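Local atomic coordinates of membrane lipoprotein family protein (Aeropyrum pernix, PDB entry 4PEV), a protein that probably serves as the solute-binding protein of an ABC transporter of the BMP lipoprotein family and holds adenosine between its two lobes. Residues E161-V166 with W199-G204; Y207-Y212 with V220-T225. All coordinates share one frame; numbering follows the deposited sequence.

How the contacts relate
Helix 196-214 runs through both contacts: in contact 1 its earlier part packs on helix 159-181, and in contact 2 its later part covers the edge strand 222-226. Their centres lie 10 Å apart, and they touch directly. The rings of His202 and Trp224 stack, Trp224 CH2 also lies 3.8 Å from Phe201 CB, and on the side of helix 159-181 Ser164 CB is 4.0 Å from Tyr207 CD1. The two differ in their relation to the ligand. Contact 1 reaches the pocket, since the Phe201 side chain comes within about 4 Å of the bound adenosine, whereas contact 2 lies away from the annotated binding residues.

Contact 1 (E161-V166 with W199-G204)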
# COMPACT_ATOMS: atom_id res chain seq x y z
N GLU C 161 2.34 -10.03 3.57
CA GLU C 161 3.12 -10.76 2.60
C GLU C 161 4.09 -9.82 1.90
O GLU C 161 5.31 -10.04 1.96
CB GLU C 161 2.20 -11.51 1.61
CG GLU C 161 1.32 -12.56 2.29
CD GLU C 161 0.55 -13.48 1.34
OE1 GLU C 161 0.72 -13.41 0.10
OE2 GLU C 161 -0.24 -14.31 1.84
N VAL C 162 3.58 -8.74 1.30
CA VAL C 162 4.44 -7.78 0.57
C VAL C 162 5.33 -6.91 1.50
O VAL C 162 6.49 -6.65 1.17
CB VAL C 162 3.61 -6.91 -0.40
CG1 VAL C 162 2.83 -5.82 0.34
CG2 VAL C 162 4.51 -6.28 -1.46
N ALA C 163 4.80 -6.46 2.63
CA ALA C 163 5.56 -5.64 3.57
C ALA C 163 6.77 -6.38 4.13
O ALA C 163 7.83 -5.78 4.36
CB ALA C 163 4.67 -5.17 4.70
N SER C 164 6.61 -7.68 4.39
CA SER C 164 7.72 -8.50 4.85
C SER C 164 8.84 -8.51 3.83
O SER C 164 10.01 -8.48 4.20
CB SER C 164 7.28 -9.94 5.18
OG SER C 164 6.84 -10.67 4.03
N LEU C 165 8.51 -8.57 2.54
CA LEU C 165 9.55 -8.54 1.51
C LEU C 165 10.26 -7.20 1.55
O LEU C 165 11.48 -7.13 1.42
CB LEU C 165 8.97 -8.76 0.13
CG LEU C 165 8.23 -10.07 -0.05
CD1 LEU C 165 7.74 -10.24 -1.48
CD2 LEU C 165 9.13 -11.23 0.33
N VAL C 166 9.48 -6.14 1.75
CA VAL C 166 9.99 -4.79 1.85
C VAL C 166 10.87 -4.66 3.10
O VAL C 166 11.92 -4.02 3.04
CB VAL C 166 8.82 -3.78 1.85
CG1 VAL C 166 9.22 -2.43 2.44
CG2 VAL C 166 8.27 -3.60 0.44
N TRP C 199 -2.10 -2.43 10.30
CA TRP C 199 -1.61 -3.43 11.24
C TRP C 199 -0.86 -4.49 10.44
O TRP C 199 0.25 -4.88 10.80
CB TRP C 199 -2.73 -4.09 12.01
CG TRP C 199 -3.59 -3.19 12.83
CD1 TRP C 199 -3.35 -1.89 13.14
CD2 TRP C 199 -4.82 -3.55 13.48
NE1 TRP C 199 -4.37 -1.40 13.94
CE2 TRP C 199 -5.28 -2.39 14.16
CE3 TRP C 199 -5.58 -4.73 13.54
CZ2 TRP C 199 -6.48 -2.38 14.89
CZ3 TRP C 199 -6.77 -4.72 14.27
CH2 TRP C 199 -7.21 -3.55 14.93
N ARG C 200 -1.45 -4.94 9.34
CA ARG C 200 -0.84 -5.97 8.52
C ARG C 200 0.47 -5.51 7.88
O ARG C 200 1.43 -6.30 7.81
CB ARG C 200 -1.81 -6.44 7.44
CG ARG C 200 -3.04 -7.10 8.04
CD ARG C 200 -3.82 -7.95 7.04
NE ARG C 200 -4.79 -7.17 6.28
CZ ARG C 200 -5.88 -6.64 6.79
NH1 ARG C 200 -6.16 -6.78 8.08
NH2 ARG C 200 -6.71 -5.95 6.01
N PHE C 201 0.52 -4.26 7.43
CA PHE C 201 1.77 -3.68 6.92
C PHE C 201 2.80 -3.72 8.03
O PHE C 201 3.88 -4.27 7.84
CB PHE C 201 1.60 -2.21 6.44
CG PHE C 201 1.05 -2.08 5.03
CD1 PHE C 201 1.84 -2.36 3.93
CD2 PHE C 201 -0.26 -1.66 4.81
CE1 PHE C 201 1.34 -2.22 2.64
CE2 PHE C 201 -0.76 -1.53 3.52
CZ PHE C 201 0.04 -1.80 2.44
N HIS C 202 2.46 -3.13 9.17
CA HIS C 202 3.40 -3.03 10.29
C HIS C 202 3.96 -4.39 10.62
O HIS C 202 5.17 -4.60 10.56
CB HIS C 202 2.73 -2.42 11.52
CG HIS C 202 3.69 -2.11 12.62
ND1 HIS C 202 3.29 -1.58 13.83
CD2 HIS C 202 5.04 -2.25 12.71
CE1 HIS C 202 4.34 -1.40 14.61
NE2 HIS C 202 5.41 -1.81 13.96
N ILE C 203 3.09 -5.33 10.95
CA ILE C 203 3.52 -6.69 11.27
C ILE C 203 4.43 -7.28 10.21
O ILE C 203 5.43 -7.89 10.54
CB ILE C 203 2.30 -7.62 11.46
CG1 ILE C 203 1.64 -7.35 12.81
CG2 ILE C 203 2.69 -9.09 11.32
CD1 ILE C 203 0.29 -7.99 12.96
N GLY C 204 4.09 -7.12 8.94
CA GLY C 204 4.88 -7.72 7.87
C GLY C 204 6.23 -7.05 7.71
O GLY C 204 7.22 -7.69 7.40
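Ser164 and Gly204 mark the place where two helices come together, their CA atoms 4.2 Å apart. The local axes of 161-166 and 199-204 approach to 7.3 Å and cross at -36°, running in roughly the same direction. Such closeness suits the small residues found here. Gly204, having no side chain, lets its backbone lie against Ala163 and Ser164, and the methyl of Ala163 points at the other helix without holding it off. Ala163 CB rests 3.4 Å from the carbonyl oxygen of Phe201, one turn before Gly204. This is the packing of neighbouring helices on one face of the sheet in the C-terminal lobe of a type I periplasmic-binding-protein fold: Val166 and Phe201 both reach Tyr252 of its strand 248-254. The Phe201 ring is offered to Ala163 obliquely, with CD1 4.1 Å from CB. Its CG stands anti to the carbonyl carbon (chi1 -83°), which brings the end of the ring nearer to Ala163; the ring also touches adenosine. A flat apolar ring can thus serve helix packing and ligand pocket together. Ser164 turns its hydroxyl back on its own helix: OG, lying between the backbone N and the carbonyl carbon, donates to Glu161 O at 2.7 Å, the donor tilted 33° from the carbonyl plane. Gln160 O also bonds this buried hydroxyl, and Ser164 packs on Leu384 and Ile388 of helix 375-389.

Contact 2 (Y207-Y212 with V220-T225); sequences YGVQYY and VEMVWT
Val209 meets the flat peptide group that follows Val220 with its CG1 methyl, which lies 3.5 Å from Val220 O and well to one side of the carbonyl plane, an apolar touch upon a polar atom. The Tyr212 ring, one turn further along the helix, stands near Val220 without touching it, with CE2 4.9 Å from Val220 CG2. Beyond the contact the ring touches Ala171 and Thr218, and its hydroxyl is hydrogen-bonded to Asn175.

At the centre of the contact, the two methyls of Val209 divide the work. CG1 is anti to the backbone N (chi1 166°) and reaches Val220, its CG1 4.4 Å from that of Val220; CG2, anti to the carbonyl carbon, meets Met222 CG, likewise at 4.4 Å. A branched side chain suits this place, because two residues of the extended chain, both with side chains directed at the helix, can be touched from one CB. Met222, a selenomethionine in the crystal, then continues along the helix to Tyr205 and Leu206, its flexible chain following the helix surface.

Strand 186-191, helix 196-214 and strand 222-226 form a beta-alpha-beta unit, and this contact is where the helix lies back on the second strand. Backbone bonds to Ala187 and Ala189 tie that strand into the sheet, and Asn213 holds Val220 N. The polar backbone of the strand is bonded within the sheet, and what faces the helix is chiefly methyl and methylene surface plus one carbonyl oxygen; the fit across the contact therefore rests on shape.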
# COMPACT_ATOMS: atom_id res chain seq x y z
N TYR C 207 8.38 -8.03 10.72
CA TYR C 207 8.72 -9.41 10.47
C TYR C 207 9.89 -9.48 9.52
O TYR C 207 10.87 -10.14 9.81
CB TYR C 207 7.54 -10.18 9.88
CG TYR C 207 7.87 -11.63 9.62
CD1 TYR C 207 8.48 -12.00 8.44
CD2 TYR C 207 7.59 -12.61 10.56
CE1 TYR C 207 8.80 -13.32 8.19
CE2 TYR C 207 7.91 -13.95 10.32
CZ TYR C 207 8.52 -14.28 9.13
OH TYR C 207 8.86 -15.57 8.82
N GLY C 208 9.76 -8.80 8.39
CA GLY C 208 10.78 -8.84 7.34
C GLY C 208 12.13 -8.32 7.79
O GLY C 208 13.15 -8.80 7.33
N VAL C 209 12.15 -7.33 8.67
CA VAL C 209 13.40 -6.76 9.18
C VAL C 209 14.06 -7.75 10.14
O VAL C 209 15.28 -7.94 10.08
CB VAL C 209 13.19 -5.41 9.90
CG1 VAL C 209 14.43 -5.01 10.72
CG2 VAL C 209 12.83 -4.31 8.91
N GLN C 210 13.27 -8.34 11.03
CA GLN C 210 13.80 -9.29 12.00
C GLN C 210 14.27 -10.55 11.30
O GLN C 210 15.25 -11.15 11.73
CB GLN C 210 12.76 -9.67 13.04
CG GLN C 210 12.33 -8.54 13.96
CD GLN C 210 13.46 -8.06 14.84
OE1 GLN C 210 14.46 -7.56 14.34
NE2 GLN C 210 13.31 -8.23 16.14
N TYR C 211 13.57 -10.92 10.24
CA TYR C 211 13.95 -12.08 9.44
C TYR C 211 15.35 -11.85 8.91
O TYR C 211 16.24 -12.66 9.11
CB TYR C 211 12.95 -12.26 8.30
CG TYR C 211 13.05 -13.54 7.49
CD1 TYR C 211 13.90 -13.62 6.38
CD2 TYR C 211 12.26 -14.65 7.78
CE1 TYR C 211 13.98 -14.76 5.61
CE2 TYR C 211 12.33 -15.80 7.02
CZ TYR C 211 13.19 -15.85 5.93
OH TYR C 211 13.28 -16.99 5.16
N TYR C 212 15.54 -10.71 8.26
CA TYR C 212 16.84 -10.31 7.75
C TYR C 212 17.89 -10.34 8.84
O TYR C 212 18.88 -11.02 8.71
CB TYR C 212 16.77 -8.91 7.14
CG TYR C 212 18.06 -8.48 6.53
CD1 TYR C 212 18.40 -8.87 5.25
CD2 TYR C 212 18.95 -7.70 7.25
CE1 TYR C 212 19.60 -8.47 4.69
CE2 TYR C 212 20.16 -7.30 6.69
CZ TYR C 212 20.47 -7.69 5.42
OH TYR C 212 21.66 -7.28 4.87
N VAL C 220 19.52 -4.40 12.84
CA VAL C 220 18.95 -3.21 12.24
C VAL C 220 17.66 -2.88 12.96
O VAL C 220 16.77 -3.71 13.03
CB VAL C 220 18.62 -3.42 10.74
CG1 VAL C 220 17.84 -2.23 10.18
CG2 VAL C 220 19.87 -3.67 9.91
N GLU C 221 17.56 -1.66 13.47
CA GLU C 221 16.35 -1.22 14.18
C GLU C 221 15.31 -0.65 13.23
O GLU C 221 15.64 -0.22 12.13
CB GLU C 221 16.72 -0.20 15.22
CG GLU C 221 17.66 -0.77 16.25
CD GLU C 221 17.89 0.16 17.42
OE1 GLU C 221 17.61 1.38 17.29
OE2 GLU C 221 18.37 -0.33 18.46
N MSE C 222 14.05 -0.66 13.67
CA MSE C 222 12.94 -0.18 12.85
C MSE C 222 12.03 0.71 13.65
O MSE C 222 11.64 0.38 14.76
CB MSE C 222 12.13 -1.33 12.26
CG MSE C 222 11.26 -0.86 11.08
SE MSE C 222 9.42 -0.29 11.59
CE MSE C 222 8.65 -2.08 11.92
N VAL C 223 11.69 1.86 13.07
CA VAL C 223 10.85 2.85 13.73
C VAL C 223 9.62 3.08 12.89
O VAL C 223 9.72 3.49 11.73
CB VAL C 223 11.59 4.18 13.91
CG1 VAL C 223 10.66 5.24 14.50
CG2 VAL C 223 12.83 3.95 14.77
N TRP C 224 8.47 2.82 13.49
CA TRP C 224 7.20 2.92 12.82
C TRP C 224 6.40 4.03 13.48
O TRP C 224 6.18 3.99 14.68
CB TRP C 224 6.46 1.61 12.96
CG TRP C 224 5.13 1.61 12.36
CD1 TRP C 224 3.99 2.13 12.88
CD2 TRP C 224 4.78 1.03 11.11
NE1 TRP C 224 2.94 1.90 12.04
CE2 TRP C 224 3.39 1.22 10.94
CE3 TRP C 224 5.49 0.36 10.11
CZ2 TRP C 224 2.70 0.79 9.81
CZ3 TRP C 224 4.81 -0.08 8.99
CH2 TRP C 224 3.42 0.13 8.85
N THR C 225 5.99 5.02 12.69
CA THR C 225 5.20 6.14 13.18
C THR C 225 3.85 6.29 12.46
O THR C 225 3.79 6.56 11.25
CB THR C 225 5.98 7.46 13.04
OG1 THR C 225 7.30 7.26 13.55
CG2 THR C 225 5.29 8.59 13.80